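Local coordinates for protein Ydr267cp (Saccharomyces cerevisiae, PDB 2HES) that acts as an essential component of the cytosolic iron-sulfur protein assembly machinery, required for the maturation of extramitochondrial iron-sulfur proteins, at residues Gln24-Thr29 / Val64-His69; Thr199-Asp204 / Gln252-Ala257; Ala265-Asp270 / Tyr296-Val301. One frame throughout, in Å; residues are numbered along the deposited sequence.

Interaction 1 of 3, residues Gln24-Thr29 / Val64-His69; sequences QGILAT and VAWRPH
The indole of W66 meets I26 and A28 and makes the dense half of this contact. Its benzo ring reaches I26, whose side chain crosses that of W66 at about a right angle; CG2 of I26 sits 3.6 Å from CZ2 of W66. CB of A28 lies 3.7 Å from NE1 of W66, while the backbone N of A28 comes up at the indole edge, near the ring plane. V64 continues the packing, its CG2 3.5 Å from O of A28. Here the second strand of one propeller blade (WD 1) receives side chains from the first strand of the next (WD 2), which strand 17-23 helps hold through D21 and S19, acceptors of hydrogen bonds from the backbone N of W66 and of V64.

The other end is open. Q24, exposed and bent at chi2, brings its CD within 3.6 Å of O of H69, and one water donates both to OE1 of Q24 (2.6 Å) and to O of H69 (2.7 Å). Blade joins blade by apolar side chains packed on one another and on the A28 backbone in the buried half, and by a water bridge at the solvent end, so shape complementarity probably carries most of the cohesion.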
ATOM      1  N   GLN A  24      -2.330  12.797   9.157  1.00 28.47           N
ATOM      2  CA  GLN A  24      -2.814  13.965   9.909  1.00 31.21           C
ATOM      3  C   GLN A  24      -4.087  13.616  10.675  1.00 31.52           C
ATOM      4  O   GLN A  24      -5.070  14.367  10.661  1.00 32.30           O
ATOM      5  CB  GLN A  24      -3.060  15.158   8.976  1.00 31.46           C
ATOM      6  CG  GLN A  24      -1.823  15.557   8.174  1.00 35.60           C
ATOM      7  CD  GLN A  24      -1.554  17.049   8.223  1.00 39.45           C
ATOM      8  OE1 GLN A  24      -0.747  17.526   9.038  1.00 42.07           O
ATOM      9  NE2 GLN A  24      -2.230  17.798   7.360  1.00 42.76           N
ATOM     10  N   GLY A  25      -4.063  12.443  11.296  1.00 32.00           N
ATOM     11  CA  GLY A  25      -5.192  11.964  12.093  1.00 32.41           C
ATOM     12  C   GLY A  25      -6.421  11.557  11.311  1.00 31.75           C
ATOM     13  O   GLY A  25      -7.488  11.394  11.894  1.00 33.69           O
ATOM     14  N   ILE A  26      -6.305  11.377   9.996  1.00 31.07           N
ATOM     15  CA  ILE A  26      -7.466  10.999   9.195  1.00 28.77           C
ATOM     16  C   ILE A  26      -7.211   9.749   8.336  1.00 28.27           C
ATOM     17  O   ILE A  26      -6.254   9.730   7.558  1.00 26.66           O
ATOM     18  CB  ILE A  26      -7.896  12.124   8.243  1.00 29.50           C
ATOM     19  CG1 ILE A  26      -8.139  13.463   8.982  1.00 30.09           C
ATOM     20  CG2 ILE A  26      -9.117  11.699   7.405  1.00 26.76           C
ATOM     21  CD1 ILE A  26      -8.861  14.524   8.097  1.00 30.63           C
ATOM     22  N   LEU A  27      -8.080   8.738   8.456  1.00 26.16           N
ATOM     23  CA  LEU A  27      -8.027   7.544   7.596  1.00 25.64           C
ATOM     24  C   LEU A  27      -8.971   7.714   6.398  1.00 24.94           C
ATOM     25  O   LEU A  27     -10.182   7.887   6.581  1.00 25.69           O
ATOM     26  CB  LEU A  27      -8.388   6.258   8.396  1.00 25.69           C
ATOM     27  CG  LEU A  27      -8.127   4.896   7.717  1.00 25.87           C
ATOM     28  CD1 LEU A  27      -6.617   4.554   7.670  1.00 23.12           C
ATOM     29  CD2 LEU A  27      -8.953   3.765   8.372  1.00 27.14           C
ATOM     30  N   ALA A  28      -8.432   7.690   5.172  1.00 23.04           N
ATOM     31  CA  ALA A  28      -9.250   7.626   3.938  1.00 22.39           C
ATOM     32  C   ALA A  28      -9.468   6.153   3.558  1.00 22.83           C
ATOM     33  O   ALA A  28      -8.549   5.397   3.681  1.00 22.10           O
ATOM     34  CB  ALA A  28      -8.550   8.351   2.792  1.00 22.40           C
ATOM     35  N   THR A  29     -10.652   5.764   3.095  1.00 22.69           N
ATOM     36  CA  THR A  29     -10.932   4.360   2.671  1.00 23.31           C
ATOM     37  C   THR A  29     -11.560   4.209   1.267  1.00 24.58           C
ATOM     38  O   THR A  29     -12.244   5.118   0.797  1.00 26.20           O
ATOM     39  CB  THR A  29     -11.871   3.671   3.692  1.00 23.34           C
ATOM     40  OG1 THR A  29     -13.173   4.302   3.663  1.00 23.56           O
ATOM     41  CG2 THR A  29     -11.290   3.748   5.079  1.00 20.93           C
ATOM     42  N   VAL A  64      -6.412   4.377  -2.417  1.00 21.68           N
ATOM     43  CA  VAL A  64      -6.434   5.782  -1.961  1.00 20.51           C
ATOM     44  C   VAL A  64      -5.109   6.058  -1.279  1.00 19.47           C
ATOM     45  O   VAL A  64      -4.566   5.192  -0.592  1.00 19.34           O
ATOM     46  CB  VAL A  64      -7.611   6.104  -0.982  1.00 20.99           C
ATOM     47  CG1 VAL A  64      -8.972   6.017  -1.691  1.00 20.55           C
ATOM     48  CG2 VAL A  64      -7.580   5.222   0.289  1.00 21.75           C
ATOM     49  N   ALA A  65      -4.573   7.260  -1.475  1.00 18.45           N
ATOM     50  CA  ALA A  65      -3.361   7.633  -0.757  1.00 17.07           C
ATOM     51  C   ALA A  65      -3.282   9.142  -0.549  1.00 17.52           C
ATOM     52  O   ALA A  65      -3.505   9.912  -1.510  1.00 18.83           O
ATOM     53  CB  ALA A  65      -2.156   7.195  -1.543  1.00 16.13           C
ATOM     54  N   TRP A  66      -2.836   9.514   0.651  1.00 17.50           N
ATOM     55  CA  TRP A  66      -2.627  10.905   1.015  1.00 20.01           C
ATOM     56  C   TRP A  66      -1.267  11.387   0.516  1.00 22.44           C
ATOM     57  O   TRP A  66      -0.243  10.687   0.658  1.00 20.70           O
ATOM     58  CB  TRP A  66      -2.631  11.045   2.526  1.00 21.64           C
ATOM     59  CG  TRP A  66      -3.941  10.826   3.189  1.00 21.06           C
ATOM     60  CD1 TRP A  66      -4.324   9.717   3.856  1.00 23.48           C
ATOM     61  CD2 TRP A  66      -5.039  11.752   3.278  1.00 23.51           C
ATOM     62  NE1 TRP A  66      -5.592   9.873   4.375  1.00 23.35           N
ATOM     63  CE2 TRP A  66      -6.053  11.120   4.041  1.00 24.85           C
ATOM     64  CE3 TRP A  66      -5.255  13.050   2.811  1.00 22.96           C
ATOM     65  CZ2 TRP A  66      -7.276  11.743   4.335  1.00 24.86           C
ATOM     66  CZ3 TRP A  66      -6.471  13.678   3.110  1.00 24.15           C
ATOM     67  CH2 TRP A  66      -7.459  13.027   3.867  1.00 23.21           C
ATOM     68  N   ARG A  67      -1.238  12.610  -0.004  1.00 24.38           N
ATOM     69  CA  ARG A  67       0.048  13.229  -0.257  1.00 27.71           C
ATOM     70  C   ARG A  67       0.701  13.476   1.122  1.00 30.23           C
ATOM     71  O   ARG A  67       0.143  14.198   1.956  1.00 29.25           O
ATOM     72  CB  ARG A  67      -0.132  14.519  -1.049  1.00 28.32           C
ATOM     73  CG  ARG A  67       1.194  15.179  -1.413  1.00 31.34           C
ATOM     74  CD  ARG A  67       0.975  16.593  -1.927  1.00 36.91           C
ATOM     75  NE  ARG A  67       0.430  17.434  -0.863  1.00 37.36           N
ATOM     76  CZ  ARG A  67       0.292  18.754  -0.929  1.00 39.55           C
ATOM     77  NH1 ARG A  67       0.663  19.405  -2.020  1.00 38.13           N
ATOM     78  NH2 ARG A  67      -0.243  19.418   0.102  1.00 39.42           N
ATOM     79  N   PRO A  68       1.862  12.843   1.391  1.00 32.55           N
ATOM     80  CA  PRO A  68       2.349  12.695   2.796  1.00 34.33           C
ATOM     81  C   PRO A  68       2.391  13.966   3.664  1.00 36.55           C
ATOM     82  O   PRO A  68       2.661  15.066   3.157  1.00 37.02           O
ATOM     83  CB  PRO A  68       3.744  12.112   2.615  1.00 34.57           C
ATOM     84  CG  PRO A  68       3.612  11.326   1.325  1.00 33.85           C
ATOM     85  CD  PRO A  68       2.778  12.192   0.433  1.00 32.00           C
ATOM     86  N   HIS A  69       2.112  13.784   4.962  1.00 38.88           N
ATOM     87  CA  HIS A  69       2.029  14.863   5.966  1.00 40.18           C
ATOM     88  C   HIS A  69       1.158  16.060   5.552  1.00 40.05           C
ATOM     89  O   HIS A  69       1.330  17.173   6.064  1.00 40.92           O
ATOM     90  CB  HIS A  69       3.434  15.318   6.419  1.00 41.19           C
ATOM     91  CG  HIS A  69       4.330  14.188   6.833  1.00 44.35           C
ATOM     92  ND1 HIS A  69       3.866  13.077   7.510  1.00 46.32           N
ATOM     93  CD2 HIS A  69       5.661  13.993   6.658  1.00 45.88           C
ATOM     94  CE1 HIS A  69       4.873  12.250   7.734  1.00 47.90           C
ATOM     95  NE2 HIS A  69       5.974  12.784   7.235  1.00 47.53           N
TER
HETATM   96  O   HOH W   1       1.750  16.808   8.690  1.00 54.20           O

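Interaction 2 of 3, residues Thr199-Asp204 / Gln252-Ala257; sequences TVWSSD and QVYNVA
W201 lays its indole against the edge of the Y254 ring, and its side chain can be followed outward atom by atom. CB rests 3.4 Å from O of Y254, with O of V253 close by. CG and CD1 remain beside that V253 carbonyl and lie near CD1 of Y254. At CE2 of W201 the approach is 3.7 Å to CD1 of Y254, which stands over the centre of the indole face, and CZ2 at the far side meets CE1 of the same ring. NE1, near CD1 and CE1 of Y254, gives its hydrogen to OD1 of D219. The pair is a T-shaped stack, the edge of Y254 directed at the face of W201, with the ring planes at 79°. CG2 of T199 sits over the opposite indole face, offset toward the margin of the ring.

Such neighbouring innermost strands are a hallmark of the WD40 beta-propeller: strands 200-204 and 253-257, each the first of its blade, run almost exactly parallel. At Y254 and N255 the second has a classic beta bulge facing V267.

Further along, S202 bridges the blades. Its OG, turned between backbone N and carbonyl carbon (chi1 74°), accepts from N of V256 at 3.1 Å, the N-H...O angle being 146°. A water bonded to that OG also donates to O of V253, and a second water donates both to O of S203 (2.7 Å) and to O of V256 (2.8 Å).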
ATOM      1  N   THR A 199       1.280 -14.455  -7.434  1.00 18.98           N
ATOM      2  CA  THR A 199       1.087 -12.976  -7.454  1.00 18.67           C
ATOM      3  C   THR A 199       1.652 -12.309  -6.210  1.00 17.74           C
ATOM      4  O   THR A 199       1.389 -12.740  -5.078  1.00 15.34           O
ATOM      5  CB  THR A 199      -0.429 -12.720  -7.485  1.00 19.92           C
ATOM      6  OG1 THR A 199      -0.885 -13.123  -8.775  1.00 22.37           O
ATOM      7  CG2 THR A 199      -0.793 -11.231  -7.213  1.00 19.79           C
ATOM      8  N   VAL A 200       2.391 -11.214  -6.417  1.00 16.43           N
ATOM      9  CA  VAL A 200       2.821 -10.392  -5.295  1.00 16.29           C
ATOM     10  C   VAL A 200       1.768  -9.289  -5.170  1.00 16.07           C
ATOM     11  O   VAL A 200       1.578  -8.529  -6.117  1.00 16.06           O
ATOM     12  CB  VAL A 200       4.200  -9.797  -5.509  1.00 16.26           C
ATOM     13  CG1 VAL A 200       4.687  -9.159  -4.213  1.00 14.99           C
ATOM     14  CG2 VAL A 200       5.253 -10.875  -6.053  1.00 14.37           C
ATOM     15  N   TRP A 201       1.103  -9.254  -4.024  1.00 15.22           N
ATOM     16  CA  TRP A 201      -0.054  -8.357  -3.782  1.00 17.12           C
ATOM     17  C   TRP A 201       0.366  -7.002  -3.285  1.00 16.30           C
ATOM     18  O   TRP A 201      -0.333  -6.000  -3.535  1.00 18.07           O
ATOM     19  CB  TRP A 201      -1.016  -8.983  -2.759  1.00 16.99           C
ATOM     20  CG  TRP A 201      -1.905 -10.045  -3.458  1.00 19.41           C
ATOM     21  CD1 TRP A 201      -1.720 -11.386  -3.486  1.00 22.58           C
ATOM     22  CD2 TRP A 201      -3.086  -9.777  -4.209  1.00 22.66           C
ATOM     23  NE1 TRP A 201      -2.732 -12.001  -4.236  1.00 21.87           N
ATOM     24  CE2 TRP A 201      -3.590 -11.030  -4.680  1.00 24.63           C
ATOM     25  CE3 TRP A 201      -3.791  -8.601  -4.514  1.00 25.07           C
ATOM     26  CZ2 TRP A 201      -4.761 -11.127  -5.470  1.00 24.10           C
ATOM     27  CZ3 TRP A 201      -4.980  -8.699  -5.288  1.00 24.80           C
ATOM     28  CH2 TRP A 201      -5.441  -9.960  -5.753  1.00 24.54           C
ATOM     29  N   SER A 202       1.463  -6.960  -2.563  1.00 16.66           N
ATOM     30  CA  SER A 202       1.940  -5.677  -1.983  1.00 15.55           C
ATOM     31  C   SER A 202       3.333  -5.819  -1.467  1.00 15.46           C
ATOM     32  O   SER A 202       3.825  -6.932  -1.257  1.00 15.31           O
ATOM     33  CB  SER A 202       1.025  -5.190  -0.859  1.00 16.94           C
ATOM     34  OG  SER A 202       1.232  -5.975   0.294  1.00 17.24           O
ATOM     35  N   SER A 203       3.971  -4.677  -1.274  1.00 14.98           N
ATOM     36  CA  SER A 203       5.281  -4.641  -0.611  1.00 15.69           C
ATOM     37  C   SER A 203       5.374  -3.390   0.252  1.00 14.35           C
ATOM     38  O   SER A 203       4.493  -2.472   0.182  1.00 14.50           O
ATOM     39  CB  SER A 203       6.383  -4.638  -1.655  1.00 17.17           C
ATOM     40  OG  SER A 203       6.486  -3.393  -2.314  1.00 18.66           O
ATOM     41  N   ASP A 204       6.411  -3.311   1.086  1.00 14.26           N
ATOM     42  CA  ASP A 204       6.618  -2.068   1.905  1.00 14.65           C
ATOM     43  C   ASP A 204       8.083  -2.015   2.235  1.00 15.14           C
ATOM     44  O   ASP A 204       8.679  -3.064   2.518  1.00 14.98           O
ATOM     45  CB  ASP A 204       5.795  -2.092   3.194  1.00 15.59           C
ATOM     46  CG  ASP A 204       5.582  -0.693   3.808  1.00 17.52           C
ATOM     47  OD1 ASP A 204       6.020   0.312   3.206  1.00 17.97           O
ATOM     48  OD2 ASP A 204       4.973  -0.622   4.894  1.00 18.99           O
ATOM     49  N   GLN A 252      -3.365 -16.983   0.550  1.00 27.44           N
ATOM     50  CA  GLN A 252      -2.994 -15.685  -0.118  1.00 25.93           C
ATOM     51  C   GLN A 252      -2.600 -14.666   0.960  1.00 24.47           C
ATOM     52  O   GLN A 252      -3.349 -14.486   1.915  1.00 23.40           O
ATOM     53  CB  GLN A 252      -4.155 -15.017  -0.885  1.00 25.26           C
ATOM     54  CG  GLN A 252      -4.664 -15.721  -2.119  1.00 29.84           C
ATOM     55  CD  GLN A 252      -5.860 -16.602  -1.850  1.00 26.94           C
ATOM     56  OE1 GLN A 252      -6.047 -17.094  -0.741  1.00 28.44           O
ATOM     57  NE2 GLN A 252      -6.658 -16.820  -2.871  1.00 31.45           N
ATOM     58  N   VAL A 253      -1.459 -13.988   0.810  1.00 21.27           N
ATOM     59  CA  VAL A 253      -1.118 -12.911   1.739  1.00 19.93           C
ATOM     60  C   VAL A 253      -1.417 -11.611   0.985  1.00 19.31           C
ATOM     61  O   VAL A 253      -0.693 -11.249   0.048  1.00 18.92           O
ATOM     62  CB  VAL A 253       0.355 -12.929   2.141  1.00 19.00           C
ATOM     63  CG1 VAL A 253       0.621 -11.784   3.103  1.00 16.98           C
ATOM     64  CG2 VAL A 253       0.686 -14.231   2.872  1.00 19.54           C
ATOM     65  N   TYR A 254      -2.528 -10.947   1.329  1.00 18.42           N
ATOM     66  CA  TYR A 254      -2.983  -9.847   0.510  1.00 18.41           C
ATOM     67  C   TYR A 254      -2.335  -8.496   0.840  1.00 17.66           C
ATOM     68  O   TYR A 254      -2.428  -7.587   0.034  1.00 18.18           O
ATOM     69  CB  TYR A 254      -4.496  -9.660   0.682  1.00 18.71           C
ATOM     70  CG  TYR A 254      -5.373 -10.675  -0.051  1.00 18.43           C
ATOM     71  CD1 TYR A 254      -5.031 -11.171  -1.310  1.00 21.58           C
ATOM     72  CD2 TYR A 254      -6.603 -11.071   0.499  1.00 21.74           C
ATOM     73  CE1 TYR A 254      -5.873 -12.115  -1.980  1.00 23.93           C
ATOM     74  CE2 TYR A 254      -7.433 -11.969  -0.179  1.00 21.45           C
ATOM     75  CZ  TYR A 254      -7.089 -12.460  -1.407  1.00 23.85           C
ATOM     76  OH  TYR A 254      -7.967 -13.370  -2.041  1.00 23.51           O
ATOM     77  N   ASN A 255      -1.789  -8.351   2.027  1.00 17.19           N
ATOM     78  CA  ASN A 255      -1.162  -7.055   2.386  1.00 17.85           C
ATOM     79  C   ASN A 255      -0.076  -7.194   3.465  1.00 18.73           C
ATOM     80  O   ASN A 255      -0.187  -7.981   4.407  1.00 18.48           O
ATOM     81  CB  ASN A 255      -2.300  -6.075   2.817  1.00 17.52           C
ATOM     82  CG  ASN A 255      -2.093  -4.634   2.327  1.00 18.25           C
ATOM     83  OD1 ASN A 255      -2.136  -3.714   3.114  1.00 18.88           O
ATOM     84  ND2 ASN A 255      -1.920  -4.447   1.014  1.00 20.63           N
ATOM     85  N   VAL A 256       0.991  -6.415   3.322  1.00 16.94           N
ATOM     86  CA  VAL A 256       1.991  -6.299   4.356  1.00 15.61           C
ATOM     87  C   VAL A 256       2.288  -4.846   4.633  1.00 15.72           C
ATOM     88  O   VAL A 256       2.130  -3.982   3.739  1.00 17.48           O
ATOM     89  CB  VAL A 256       3.334  -7.022   3.949  1.00 15.93           C
ATOM     90  CG1 VAL A 256       3.132  -8.513   3.780  1.00 17.53           C
ATOM     91  CG2 VAL A 256       3.858  -6.442   2.630  1.00 15.16           C
ATOM     92  N   ALA A 257       2.772  -4.588   5.841  1.00 15.68           N
ATOM     93  CA  ALA A 257       3.108  -3.219   6.298  1.00 16.47           C
ATOM     94  C   ALA A 257       4.265  -3.269   7.263  1.00 16.90           C
ATOM     95  O   ALA A 257       4.277  -4.098   8.208  1.00 16.36           O
ATOM     96  CB  ALA A 257       1.888  -2.581   6.977  1.00 16.51           C
TER
HETATM   97  O   HOH W   2       0.911  -8.813   0.279  1.00 21.71           O
HETATM   98  O   HOH W   3       2.088  -2.370   1.419  1.00 24.22           O

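Interaction 3 of 3, residues Ala265-Asp270 / Tyr296-Val301; sequences ASVGAD and YEINVV
V267 is the bump of this contact, and I298 and V301 form the hollow that takes it. Its CB abuts CG2 of I298 at 3.7 Å, the two side chains crossing at about a right angle, while its CG1 presses on CB of V301, also at 3.7 Å. CG2 of V267 dips between them toward the backbone, 3.9 Å from N of V300. A classic beta bulge at N299 and V300 turns both of those side chains away from V267, so that I298 and V301, three residues apart, both face it. Farther along, CB of A265 touches CG2 of V301.

Past G268 the shape changes. N of I298 donates to O of G268 (3.2 Å, N-H...O angle 162°), approaching from above the carbonyl plane. E297, extended beyond CG, then packs on A269, its CG 3.2 Å from O and its CD 3.8 Å from CB of A269. An alanine at E297 would probably open a gap beside A269 and leave Y254 OH without the carboxylate oxygen OE1 that it meets in a hydrogen bond.

The contact joins the second strand of the WD 6 blade to the first strand of WD 7. Branched apolar chains interlock in its buried part; the single hydrogen bond across the two segments is backbone to backbone, while the E297 carboxylate spends OE1 on Y254 of a neighbouring strand, consistent with a seam that relies chiefly on fit.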
ATOM      1  N   ALA A 265       3.673  -6.331   9.746  1.00 16.59           N
ATOM      2  CA  ALA A 265       2.332  -6.933   9.844  1.00 17.29           C
ATOM      3  C   ALA A 265       1.906  -7.550   8.522  1.00 18.47           C
ATOM      4  O   ALA A 265       2.198  -6.994   7.437  1.00 17.97           O
ATOM      5  CB  ALA A 265       1.326  -5.851  10.287  1.00 17.59           C
ATOM      6  N   SER A 266       1.234  -8.706   8.577  1.00 17.70           N
ATOM      7  CA  SER A 266       0.654  -9.290   7.369  1.00 17.83           C
ATOM      8  C   SER A 266      -0.818  -9.673   7.582  1.00 19.29           C
ATOM      9  O   SER A 266      -1.232  -9.957   8.713  1.00 20.83           O
ATOM     10  CB  SER A 266       1.445 -10.521   6.905  1.00 19.98           C
ATOM     11  OG  SER A 266       1.388 -11.577   7.880  1.00 20.35           O
ATOM     12  N   VAL A 267      -1.576  -9.625   6.501  1.00 19.09           N
ATOM     13  CA  VAL A 267      -2.956 -10.126   6.511  1.00 20.53           C
ATOM     14  C   VAL A 267      -3.279 -10.958   5.312  1.00 20.67           C
ATOM     15  O   VAL A 267      -2.800 -10.701   4.187  1.00 20.02           O
ATOM     16  CB  VAL A 267      -4.016  -8.966   6.676  1.00 19.78           C
ATOM     17  CG1 VAL A 267      -3.816  -8.242   7.973  1.00 18.65           C
ATOM     18  CG2 VAL A 267      -4.009  -8.006   5.453  1.00 22.09           C
ATOM     19  N   GLY A 268      -4.194 -11.920   5.502  1.00 23.08           N
ATOM     20  CA  GLY A 268      -4.470 -12.833   4.428  1.00 24.92           C
ATOM     21  C   GLY A 268      -5.930 -13.130   4.144  1.00 24.69           C
ATOM     22  O   GLY A 268      -6.836 -12.712   4.898  1.00 24.25           O
ATOM     23  N   ALA A 269      -6.136 -13.860   3.053  1.00 25.89           N
ATOM     24  CA  ALA A 269      -7.446 -14.407   2.679  1.00 25.92           C
ATOM     25  C   ALA A 269      -8.022 -15.251   3.798  1.00 27.20           C
ATOM     26  O   ALA A 269      -9.259 -15.409   3.910  1.00 28.87           O
ATOM     27  CB  ALA A 269      -7.333 -15.240   1.397  1.00 26.54           C
ATOM     28  N   ASP A 270      -7.130 -15.783   4.626  1.00 26.70           N
ATOM     29  CA  ASP A 270      -7.506 -16.702   5.721  1.00 27.50           C
ATOM     30  C   ASP A 270      -8.036 -16.029   6.980  1.00 27.74           C
ATOM     31  O   ASP A 270      -8.444 -16.701   7.932  1.00 28.24           O
ATOM     32  CB  ASP A 270      -6.339 -17.645   6.058  1.00 27.26           C
ATOM     33  CG  ASP A 270      -5.118 -16.919   6.668  1.00 29.81           C
ATOM     34  OD1 ASP A 270      -5.024 -15.661   6.592  1.00 29.23           O
ATOM     35  OD2 ASP A 270      -4.229 -17.632   7.211  1.00 29.97           O
ATOM     36  N   TYR A 296     -14.488 -13.414   7.039  1.00 29.76           N
ATOM     37  CA  TYR A 296     -14.130 -12.620   5.867  1.00 29.01           C
ATOM     38  C   TYR A 296     -12.630 -12.461   5.560  1.00 26.83           C
ATOM     39  O   TYR A 296     -11.788 -12.347   6.458  1.00 26.07           O
ATOM     40  CB  TYR A 296     -14.792 -11.229   5.954  1.00 29.62           C
ATOM     41  CG  TYR A 296     -16.311 -11.302   5.855  1.00 30.27           C
ATOM     42  CD1 TYR A 296     -16.943 -11.292   4.609  1.00 32.23           C
ATOM     43  CD2 TYR A 296     -17.098 -11.392   6.995  1.00 31.13           C
ATOM     44  CE1 TYR A 296     -18.340 -11.370   4.502  1.00 33.03           C
ATOM     45  CE2 TYR A 296     -18.498 -11.474   6.906  1.00 30.17           C
ATOM     46  CZ  TYR A 296     -19.100 -11.467   5.661  1.00 31.68           C
ATOM     47  OH  TYR A 296     -20.478 -11.539   5.540  1.00 34.31           O
ATOM     48  N   GLU A 297     -12.327 -12.423   4.263  1.00 25.87           N
ATOM     49  CA  GLU A 297     -10.954 -12.195   3.787  1.00 25.40           C
ATOM     50  C   GLU A 297     -10.532 -10.796   4.234  1.00 24.71           C
ATOM     51  O   GLU A 297     -11.384  -9.891   4.310  1.00 26.36           O
ATOM     52  CB  GLU A 297     -10.886 -12.335   2.265  1.00 24.98           C
ATOM     53  CG  GLU A 297     -11.025 -13.815   1.787  1.00 26.76           C
ATOM     54  CD  GLU A 297     -10.800 -14.046   0.298  1.00 28.27           C
ATOM     55  OE1 GLU A 297     -10.471 -13.102  -0.447  1.00 32.86           O
ATOM     56  OE2 GLU A 297     -10.961 -15.198  -0.154  1.00 35.61           O
ATOM     57  N   ILE A 298      -9.254 -10.620   4.579  1.00 23.65           N
ATOM     58  CA  ILE A 298      -8.761  -9.307   4.990  1.00 22.32           C
ATOM     59  C   ILE A 298      -7.843  -8.803   3.873  1.00 22.99           C
ATOM     60  O   ILE A 298      -6.932  -9.542   3.434  1.00 23.40           O
ATOM     61  CB  ILE A 298      -7.981  -9.346   6.326  1.00 22.62           C
ATOM     62  CG1 ILE A 298      -8.755 -10.062   7.445  1.00 22.91           C
ATOM     63  CG2 ILE A 298      -7.555  -7.937   6.746  1.00 21.49           C
ATOM     64  CD1 ILE A 298      -7.982 -10.181   8.737  1.00 21.92           C
ATOM     65  N   ASN A 299      -8.028  -7.550   3.437  1.00 21.46           N
ATOM     66  CA  ASN A 299      -7.376  -7.090   2.200  1.00 21.39           C
ATOM     67  C   ASN A 299      -6.251  -6.116   2.438  1.00 20.80           C
ATOM     68  O   ASN A 299      -5.385  -5.922   1.549  1.00 20.65           O
ATOM     69  CB  ASN A 299      -8.411  -6.392   1.310  1.00 21.51           C
ATOM     70  CG  ASN A 299      -9.508  -7.323   0.879  1.00 24.13           C
ATOM     71  OD1 ASN A 299      -9.256  -8.365   0.271  1.00 24.01           O
ATOM     72  ND2 ASN A 299     -10.744  -6.957   1.199  1.00 26.73           N
ATOM     73  N   VAL A 300      -6.299  -5.451   3.584  1.00 20.17           N
ATOM     74  CA  VAL A 300      -5.418  -4.290   3.841  1.00 20.95           C
ATOM     75  C   VAL A 300      -5.076  -4.131   5.305  1.00 21.06           C
ATOM     76  O   VAL A 300      -5.913  -4.402   6.180  1.00 22.54           O
ATOM     77  CB  VAL A 300      -5.951  -2.947   3.177  1.00 21.67           C
ATOM     78  CG1 VAL A 300      -7.330  -2.541   3.704  1.00 22.68           C
ATOM     79  CG2 VAL A 300      -4.984  -1.829   3.397  1.00 24.15           C
ATOM     80  N   VAL A 301      -3.830  -3.713   5.573  1.00 20.07           N
ATOM     81  CA  VAL A 301      -3.354  -3.463   6.921  1.00 20.18           C
ATOM     82  C   VAL A 301      -2.411  -2.274   6.934  1.00 21.40           C
ATOM     83  O   VAL A 301      -1.597  -2.143   6.033  1.00 19.31           O
ATOM     84  CB  VAL A 301      -2.636  -4.724   7.524  1.00 21.38           C
ATOM     85  CG1 VAL A 301      -1.386  -5.114   6.697  1.00 19.62           C
ATOM     86  CG2 VAL A 301      -2.297  -4.509   8.992  1.00 19.67           C
TER

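How the interactions relate
All three contacts join consecutive blades of the propeller and are largely buried, but they pair different strands. Interactions 1 and 3 set the second strand of one blade against the first of the next, and both are mainly apolar. Interaction 2 pairs two first strands nearer the centre of the chain, where serine, backbone groups and bridging waters take over beside an aromatic pair. Interaction 1 alone runs out to exposed residues. Interactions 2 and 3 share a blade: strands 253-258 and 264-268 are sheet neighbours, with probable hydrogen bonds from A265 N to A257 O and from Y254 N to V267 O. Interaction 1 lies apart, its centre about 20 Å from the centre of either of the others.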